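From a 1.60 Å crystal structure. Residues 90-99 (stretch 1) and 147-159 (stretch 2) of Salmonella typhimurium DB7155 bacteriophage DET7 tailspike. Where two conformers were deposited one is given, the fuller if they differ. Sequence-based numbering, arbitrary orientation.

Stretch 1 (90-99) FMESKTTPWV
Stretch 2 (147-159) QNVKDQHIAATLD

Strand 90-92 and strand 156-159 approach to 6.2 Å with their directions 137° apart, nearer antiparallel than parallel, yet no hydrogen bond joins them; they pack by side chains against side chains and backbone. The nearest CA atoms are those of Ser-93 and Ala-156 (4.7 Å), of Pro-97 and Ile-154 (6.6 Å), and of Trp-98 and Val-149 (6.4 Å).

Polar pairing is concentrated in one amide. Gln-152 (phi/psi -59/149; chi1 m, chi2 t, chi3 124°), its CA-to-CB bond toward stretch 1, serves the backbone of extended Trp-98 (-77/130) twice: Trp-98 N donates to Gln-152 OE1 at 2.9 Å (156°), and Gln-152 NE2 donates to Trp-98 O at 2.9 Å (172°). A glutamine suits this place because its amide offers both an acceptor and a donor, as a neighbouring strand would.

The indole (chi1 m, chi2 96°) takes Val-149 (chi1 t) obliquely, Val-149 CG2 lying 3.9 Å from Trp-98 CG.

Ser-93 is satisfied within its own loop: in rotamer p, its OG donates to Thr-95 O at 2.8 Å. Ser-93 CB packs 3.5 Å from Ile-154 CG2. Ile-154 (m, m) also meets Pro-97, CG1 to Pro-97 CB 4.2 Å.

Met-91, flexible and apolar, curls m, m, m, its CB 4.0 Å from Ala-156 CB and its SD 3.9 Å from Leu-158 CB. Ala-156's small methyl fits where the backbones come close. Glu-92 points away, its carboxylate hydrogen-bonded elsewhere in the structure.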

ATOM      1  N   PHE A  90     -18.570 -25.984 -12.273  1.00  9.98           N
ATOM      2  CA  PHE A  90     -19.572 -25.518 -11.323  1.00 12.25           C
ATOM      3  C   PHE A  90     -20.044 -26.754 -10.516  1.00 12.17           C
ATOM      4  O   PHE A  90     -20.674 -27.672 -11.094  1.00 11.49           O
ATOM      5  CB  PHE A  90     -20.765 -24.870 -12.062  1.00 11.30           C
ATOM      6  CG  PHE A  90     -21.720 -24.125 -11.178  1.00 12.72           C
ATOM      7  CD1 PHE A  90     -22.707 -24.795 -10.459  1.00 12.79           C
ATOM      8  CD2 PHE A  90     -21.642 -22.753 -11.054  1.00 11.26           C
ATOM      9  CE1 PHE A  90     -23.621 -24.099  -9.634  1.00 11.43           C
ATOM     10  CE2 PHE A  90     -22.509 -22.051 -10.224  1.00 14.13           C
ATOM     11  CZ  PHE A  90     -23.523 -22.729  -9.519  1.00 11.93           C
ATOM     12  N   MET A  91     -19.733 -26.795  -9.198  1.00  9.95           N
ATOM     13  CA  MET A  91     -20.139 -27.878  -8.300  1.00 11.48           C
ATOM     14  C   MET A  91     -21.392 -27.463  -7.538  1.00  9.46           C
ATOM     15  O   MET A  91     -21.416 -26.373  -6.957  1.00 10.20           O
ATOM     16  CB  MET A  91     -19.002 -28.134  -7.316  1.00 12.01           C
ATOM     17  CG  MET A  91     -17.739 -28.493  -7.967  1.00 12.29           C
ATOM     18  SD  MET A  91     -17.737 -29.924  -9.059  1.00 12.28           S
ATOM     19  CE  MET A  91     -18.263 -31.218  -7.966  1.00 12.88           C
ATOM     20  N   GLU A  92     -22.465 -28.277  -7.580  1.00  9.14           N
ATOM     21  CA  GLU A  92     -23.711 -27.938  -6.860  1.00 11.36           C
ATOM     22  C   GLU A  92     -24.188 -29.150  -6.072  1.00 11.29           C
ATOM     23  O   GLU A  92     -24.179 -30.283  -6.578  1.00 11.02           O
ATOM     24  CB  GLU A  92     -24.777 -27.492  -7.849  1.00 11.38           C
ATOM     25  CG  GLU A  92     -26.158 -27.298  -7.193  1.00 13.60           C
ATOM     26  CD  GLU A  92     -27.174 -26.671  -8.094  1.00 21.24           C
ATOM     27  OE1 GLU A  92     -26.830 -26.060  -9.134  1.00 21.41           O
ATOM     28  OE2 GLU A  92     -28.373 -26.755  -7.726  1.00 23.69           O
ATOM     29  N   SER A  93     -24.516 -28.950  -4.799  1.00 10.57           N
ATOM     30  CA  SER A  93     -25.023 -30.058  -4.003  1.00 10.59           C
ATOM     31  C   SER A  93     -26.348 -30.493  -4.528  1.00 11.16           C
ATOM     32  O   SER A  93     -27.102 -29.683  -5.059  1.00 11.48           O
ATOM     33  CB  SER A  93     -25.125 -29.722  -2.514  1.00 10.47           C
ATOM     34  OG  SER A  93     -26.051 -28.641  -2.277  1.00 13.47           O
ATOM     35  N   LYS A  94     -26.638 -31.763  -4.312  1.00 12.84           N
ATOM     36  CA  LYS A  94     -27.956 -32.321  -4.593  1.00 13.41           C
ATOM     37  C   LYS A  94     -28.963 -31.880  -3.529  1.00 13.95           C
ATOM     38  O   LYS A  94     -30.099 -31.449  -3.835  1.00 15.13           O
ATOM     39  CB  LYS A  94     -27.769 -33.850  -4.631  1.00 15.24           C
ATOM     40  CG  LYS A  94     -28.982 -34.611  -4.895  1.00 20.94           C
ATOM     41  CD  LYS A  94     -28.698 -36.050  -5.303  1.00 20.91           C
ATOM     42  CE  LYS A  94     -28.213 -36.902  -4.208  1.00 26.99           C
ATOM     43  NZ  LYS A  94     -28.017 -38.298  -4.763  1.00 30.44           N
ATOM     44  N   THR A  95     -28.569 -32.022  -2.273  1.00 13.08           N
ATOM     45  CA  THR A  95     -29.427 -31.720  -1.147  1.00 13.49           C
ATOM     46  C   THR A  95     -29.423 -30.212  -0.880  1.00 12.75           C
ATOM     47  O   THR A  95     -28.373 -29.538  -0.998  1.00 13.82           O
ATOM     48  CB  THR A  95     -28.962 -32.483   0.098  1.00 15.18           C
ATOM     49  OG1 THR A  95     -29.036 -33.916  -0.118  1.00 14.41           O
ATOM     50  CG2 THR A  95     -29.844 -32.123   1.278  1.00 19.11           C
ATOM     51  N   THR A  96     -30.556 -29.683  -0.439  1.00 12.97           N
ATOM     52  CA  THR A  96     -30.638 -28.281  -0.018  1.00 11.50           C
ATOM     53  C   THR A  96     -30.563 -28.342   1.529  1.00 12.93           C
ATOM     54  O   THR A  96     -31.499 -28.829   2.173  1.00 14.09           O
ATOM     55  CB  THR A  96     -31.951 -27.629  -0.466  1.00 12.09           C
ATOM     56  OG1 THR A  96     -31.993 -27.538  -1.904  1.00 13.27           O
ATOM     57  CG2 THR A  96     -32.117 -26.254   0.087  1.00 12.47           C
ATOM     58  N   PRO A  97     -29.435 -27.946   2.109  1.00  9.99           N
ATOM     59  CA  PRO A  97     -29.223 -28.144   3.538  1.00 10.26           C
ATOM     60  C   PRO A  97     -29.954 -27.107   4.411  1.00  9.22           C
ATOM     61  O   PRO A  97     -30.358 -26.044   3.931  1.00 10.34           O
ATOM     62  CB  PRO A  97     -27.696 -27.939   3.663  1.00 11.52           C
ATOM     63  CG  PRO A  97     -27.383 -27.062   2.579  1.00 13.80           C
ATOM     64  CD  PRO A  97     -28.289 -27.289   1.470  1.00 13.61           C
ATOM     65  N   TRP A  98     -30.112 -27.389   5.717  1.00 11.54           N
ATOM     66  CA  TRP A  98     -30.534 -26.411   6.695  1.00 10.20           C
ATOM     67  C   TRP A  98     -29.316 -25.522   7.009  1.00 10.58           C
ATOM     68  O   TRP A  98     -28.235 -26.016   7.334  1.00 12.30           O
ATOM     69  CB  TRP A  98     -30.977 -27.055   7.981  1.00 12.27           C
ATOM     70  CG  TRP A  98     -32.250 -27.844   7.818  1.00  9.22           C
ATOM     71  CD1 TRP A  98     -32.347 -29.159   7.594  1.00 13.03           C
ATOM     72  CD2 TRP A  98     -33.571 -27.324   7.856  1.00 10.52           C
ATOM     73  NE1 TRP A  98     -33.704 -29.534   7.490  1.00 14.02           N
ATOM     74  CE2 TRP A  98     -34.461 -28.415   7.632  1.00 12.42           C
ATOM     75  CE3 TRP A  98     -34.103 -26.064   8.035  1.00 12.63           C
ATOM     76  CZ2 TRP A  98     -35.834 -28.260   7.597  1.00 17.74           C
ATOM     77  CZ3 TRP A  98     -35.515 -25.913   7.984  1.00 17.33           C
ATOM     78  CH2 TRP A  98     -36.339 -27.002   7.769  1.00 17.47           C
ATOM     79  N   VAL A  99     -29.526 -24.220   6.956  1.00  8.38           N
ATOM     80  CA  VAL A  99     -28.443 -23.273   7.242  1.00  9.29           C
ATOM     81  C   VAL A  99     -28.874 -22.213   8.250  1.00 11.24           C
ATOM     82  O   VAL A  99     -30.055 -21.913   8.379  1.00 12.56           O
ATOM     83  CB  VAL A  99     -27.962 -22.572   5.945  1.00  9.41           C
ATOM     84  CG1 VAL A  99     -27.418 -23.568   5.012  1.00 10.72           C
ATOM     85  CG2 VAL A  99     -29.009 -21.697   5.325  1.00 13.41           C
ATOM     86  N   GLN A 147     -30.848 -32.744  16.243  1.00 17.08           N
ATOM     87  CA  GLN A 147     -29.684 -33.561  15.946  1.00 17.63           C
ATOM     88  C   GLN A 147     -29.429 -33.723  14.437  1.00 17.60           C
ATOM     89  O   GLN A 147     -28.293 -33.750  13.997  1.00 18.17           O
ATOM     90  CB  GLN A 147     -29.784 -34.925  16.639  1.00 18.64           C
ATOM     91  CG  GLN A 147     -28.467 -35.664  16.702  1.00 19.49           C
ATOM     92  CD  GLN A 147     -27.445 -34.910  17.543  1.00 22.78           C
ATOM     93  OE1 GLN A 147     -27.742 -34.437  18.647  1.00 27.11           O
ATOM     94  NE2 GLN A 147     -26.245 -34.756  17.004  1.00 24.94           N
ATOM     95  N   ASN A 148     -30.479 -33.847  13.637  1.00 15.93           N
ATOM     96  CA  ASN A 148     -30.250 -34.036  12.192  1.00 17.97           C
ATOM     97  C   ASN A 148     -29.605 -32.804  11.532  1.00 16.29           C
ATOM     98  O   ASN A 148     -28.958 -32.948  10.507  1.00 16.25           O
ATOM     99  CB  ASN A 148     -31.546 -34.379  11.468  1.00 19.68           C
ATOM    100  CG  ASN A 148     -32.545 -33.280  11.540  1.00 20.80           C
ATOM    101  OD1 ASN A 148     -33.020 -32.951  12.624  1.00 25.58           O
ATOM    102  ND2 ASN A 148     -32.867 -32.672  10.373  1.00 23.90           N
ATOM    103  N   VAL A 149     -29.873 -31.620  12.063  1.00 15.63           N
ATOM    104  CA  VAL A 149     -29.223 -30.390  11.552  1.00 13.86           C
ATOM    105  C   VAL A 149     -27.793 -30.429  11.969  1.00 14.70           C
ATOM    106  O   VAL A 149     -26.880 -30.182  11.185  1.00 16.03           O
ATOM    107  CB  VAL A 149     -29.936 -29.140  12.036  1.00 15.06           C
ATOM    108  CG1 VAL A 149     -29.136 -27.853  11.793  1.00 16.45           C
ATOM    109  CG2 VAL A 149     -31.316 -29.061  11.432  1.00 18.02           C
ATOM    110  N   LYS A 150     -27.567 -30.776  13.230  1.00 14.87           N
ATOM    111  CA  LYS A 150     -26.186 -30.861  13.720  1.00 14.58           C
ATOM    112  C   LYS A 150     -25.334 -31.927  13.033  1.00 15.87           C
ATOM    113  O   LYS A 150     -24.110 -31.778  12.922  1.00 18.23           O
ATOM    114  CB  LYS A 150     -26.242 -31.033  15.288  1.00 14.11           C
ATOM    115  CG  LYS A 150     -26.898 -29.836  15.944  1.00 18.95           C
ATOM    116  CD  LYS A 150     -26.778 -29.748  17.510  1.00 22.41           C
ATOM    117  CE  LYS A 150     -27.745 -30.654  18.185  1.00 25.83           C
ATOM    118  NZ  LYS A 150     -27.704 -30.500  19.677  1.00 22.85           N
ATOM    119  N   ASP A 151     -25.943 -32.980  12.510  1.00 15.69           N
ATOM    120  CA  ASP A 151     -25.222 -34.080  11.866  1.00 16.10           C
ATOM    121  C   ASP A 151     -24.993 -33.860  10.347  1.00 16.72           C
ATOM    122  O   ASP A 151     -24.296 -34.645   9.695  1.00 19.08           O
ATOM    123  CB  ASP A 151     -25.995 -35.385  12.052  1.00 17.95           C
ATOM    124  CG  ASP A 151     -25.960 -35.900  13.485  1.00 24.47           C
ATOM    125  OD1 ASP A 151     -25.181 -35.380  14.317  1.00 27.64           O
ATOM    126  OD2 ASP A 151     -26.725 -36.852  13.755  1.00 29.44           O
ATOM    127  N   GLN A 152     -25.554 -32.796   9.785  1.00 15.23           N
ATOM    128  CA  GLN A 152     -25.421 -32.533   8.323  1.00 15.09           C
ATOM    129  C   GLN A 152     -23.999 -32.389   7.908  1.00 14.50           C
ATOM    130  O   GLN A 152     -23.194 -31.844   8.654  1.00 18.26           O
ATOM    131  CB  GLN A 152     -26.066 -31.186   7.971  1.00 15.23           C
ATOM    132  CG  GLN A 152     -27.500 -31.128   8.118  1.00 21.13           C
ATOM    133  CD  GLN A 152     -28.006 -29.789   7.574  1.00 19.58           C
ATOM    134  OE1 GLN A 152     -28.860 -29.772   6.688  1.00 17.88           O
ATOM    135  NE2 GLN A 152     -27.440 -28.682   8.074  1.00 14.97           N
ATOM    136  N   HIS A 153     -23.686 -32.769   6.667  1.00 16.38           N
ATOM    137  CA  HIS A 153     -22.368 -32.502   6.127  1.00 15.79           C
ATOM    138  C   HIS A 153     -22.429 -32.433   4.601  1.00 16.79           C
ATOM    139  O   HIS A 153     -21.815 -33.227   3.894  1.00 20.44           O
ATOM    140  CB  HIS A 153     -21.325 -33.528   6.608  1.00 18.67           C
ATOM    141  CG  HIS A 153     -21.698 -34.948   6.335  1.00 25.61           C
ATOM    142  ND1 HIS A 153     -22.416 -35.714   7.232  1.00 35.46           N
ATOM    143  CD2 HIS A 153     -21.458 -35.748   5.267  1.00 31.47           C
ATOM    144  CE1 HIS A 153     -22.602 -36.924   6.728  1.00 35.36           C
ATOM    145  NE2 HIS A 153     -22.050 -36.962   5.528  1.00 37.38           N
ATOM    146  N   ILE A 154     -23.222 -31.495   4.108  1.00 11.42           N
ATOM    147  CA  ILE A 154     -23.475 -31.345   2.655  1.00 11.45           C
ATOM    148  C   ILE A 154     -22.417 -30.467   1.955  1.00 12.93           C
ATOM    149  O   ILE A 154     -22.217 -29.282   2.286  1.00 11.04           O
ATOM    150  CB  ILE A 154     -24.877 -30.756   2.378  0.70 12.03           C
ATOM    151  CG1 ILE A 154     -25.962 -31.671   2.959  0.70 12.73           C
ATOM    152  CG2 ILE A 154     -25.097 -30.581   0.899  0.70 12.06           C
ATOM    153  CD1 ILE A 154     -25.903 -33.101   2.448  0.70 14.87           C
ATOM    154  N   ALA A 155     -21.775 -31.070   0.956  1.00 12.29           N
ATOM    155  CA  ALA A 155     -20.963 -30.305   0.005  1.00 10.77           C
ATOM    156  C   ALA A 155     -20.838 -31.105  -1.242  1.00 11.80           C
ATOM    157  O   ALA A 155     -20.765 -32.364  -1.179  1.00 13.30           O
ATOM    158  CB  ALA A 155     -19.615 -30.004   0.565  1.00 12.98           C
ATOM    159  N   ALA A 156     -20.837 -30.442  -2.386  1.00  9.95           N
ATOM    160  CA  ALA A 156     -20.400 -31.071  -3.644  1.00  9.24           C
ATOM    161  C   ALA A 156     -18.904 -30.775  -3.810  1.00 10.12           C
ATOM    162  O   ALA A 156     -18.566 -29.652  -4.074  1.00  9.38           O
ATOM    163  CB  ALA A 156     -21.114 -30.495  -4.832  1.00 11.24           C
ATOM    164  N   THR A 157     -18.083 -31.804  -3.690  1.00  9.32           N
ATOM    165  CA  THR A 157     -16.624 -31.632  -3.662  1.00 10.46           C
ATOM    166  C   THR A 157     -16.006 -32.156  -4.957  1.00 11.84           C
ATOM    167  O   THR A 157     -16.203 -33.321  -5.316  1.00 12.82           O
ATOM    168  CB  THR A 157     -15.988 -32.356  -2.467  1.00 10.42           C
ATOM    169  OG1 THR A 157     -16.526 -31.832  -1.252  1.00 11.34           O
ATOM    170  CG2 THR A 157     -14.431 -32.157  -2.480  1.00 12.07           C
ATOM    171  N   LEU A 158     -15.215 -31.296  -5.604  1.00 10.88           N
ATOM    172  CA  LEU A 158     -14.284 -31.755  -6.653  1.00 11.23           C
ATOM    173  C   LEU A 158     -12.954 -32.090  -5.996  1.00 11.95           C
ATOM    174  O   LEU A 158     -12.293 -31.215  -5.474  1.00 11.36           O
ATOM    175  CB  LEU A 158     -14.090 -30.740  -7.786  1.00 10.87           C
ATOM    176  CG  LEU A 158     -13.317 -31.309  -8.973  1.00 13.13           C
ATOM    177  CD1 LEU A 158     -14.026 -32.475  -9.602  1.00 12.60           C
ATOM    178  CD2 LEU A 158     -13.138 -30.201  -9.968  1.00 12.55           C
ATOM    179  N   ASP A 159     -12.566 -33.368  -6.026  1.00 10.20           N
ATOM    180  CA  ASP A 159     -11.415 -33.910  -5.263  1.00 12.06           C
ATOM    181  C   ASP A 159     -10.376 -34.322  -6.313  1.00 12.30           C
ATOM    182  O   ASP A 159     -10.507 -35.362  -6.953  1.00 13.70           O
ATOM    183  CB  ASP A 159     -11.908 -35.077  -4.373  1.00 12.73           C
ATOM    184  CG  ASP A 159     -10.835 -35.702  -3.514  1.00 15.77           C
ATOM    185  OD1 ASP A 159      -9.634 -35.568  -3.839  1.00 18.23           O
ATOM    186  OD2 ASP A 159     -11.225 -36.345  -2.481  1.00 18.99           O
TER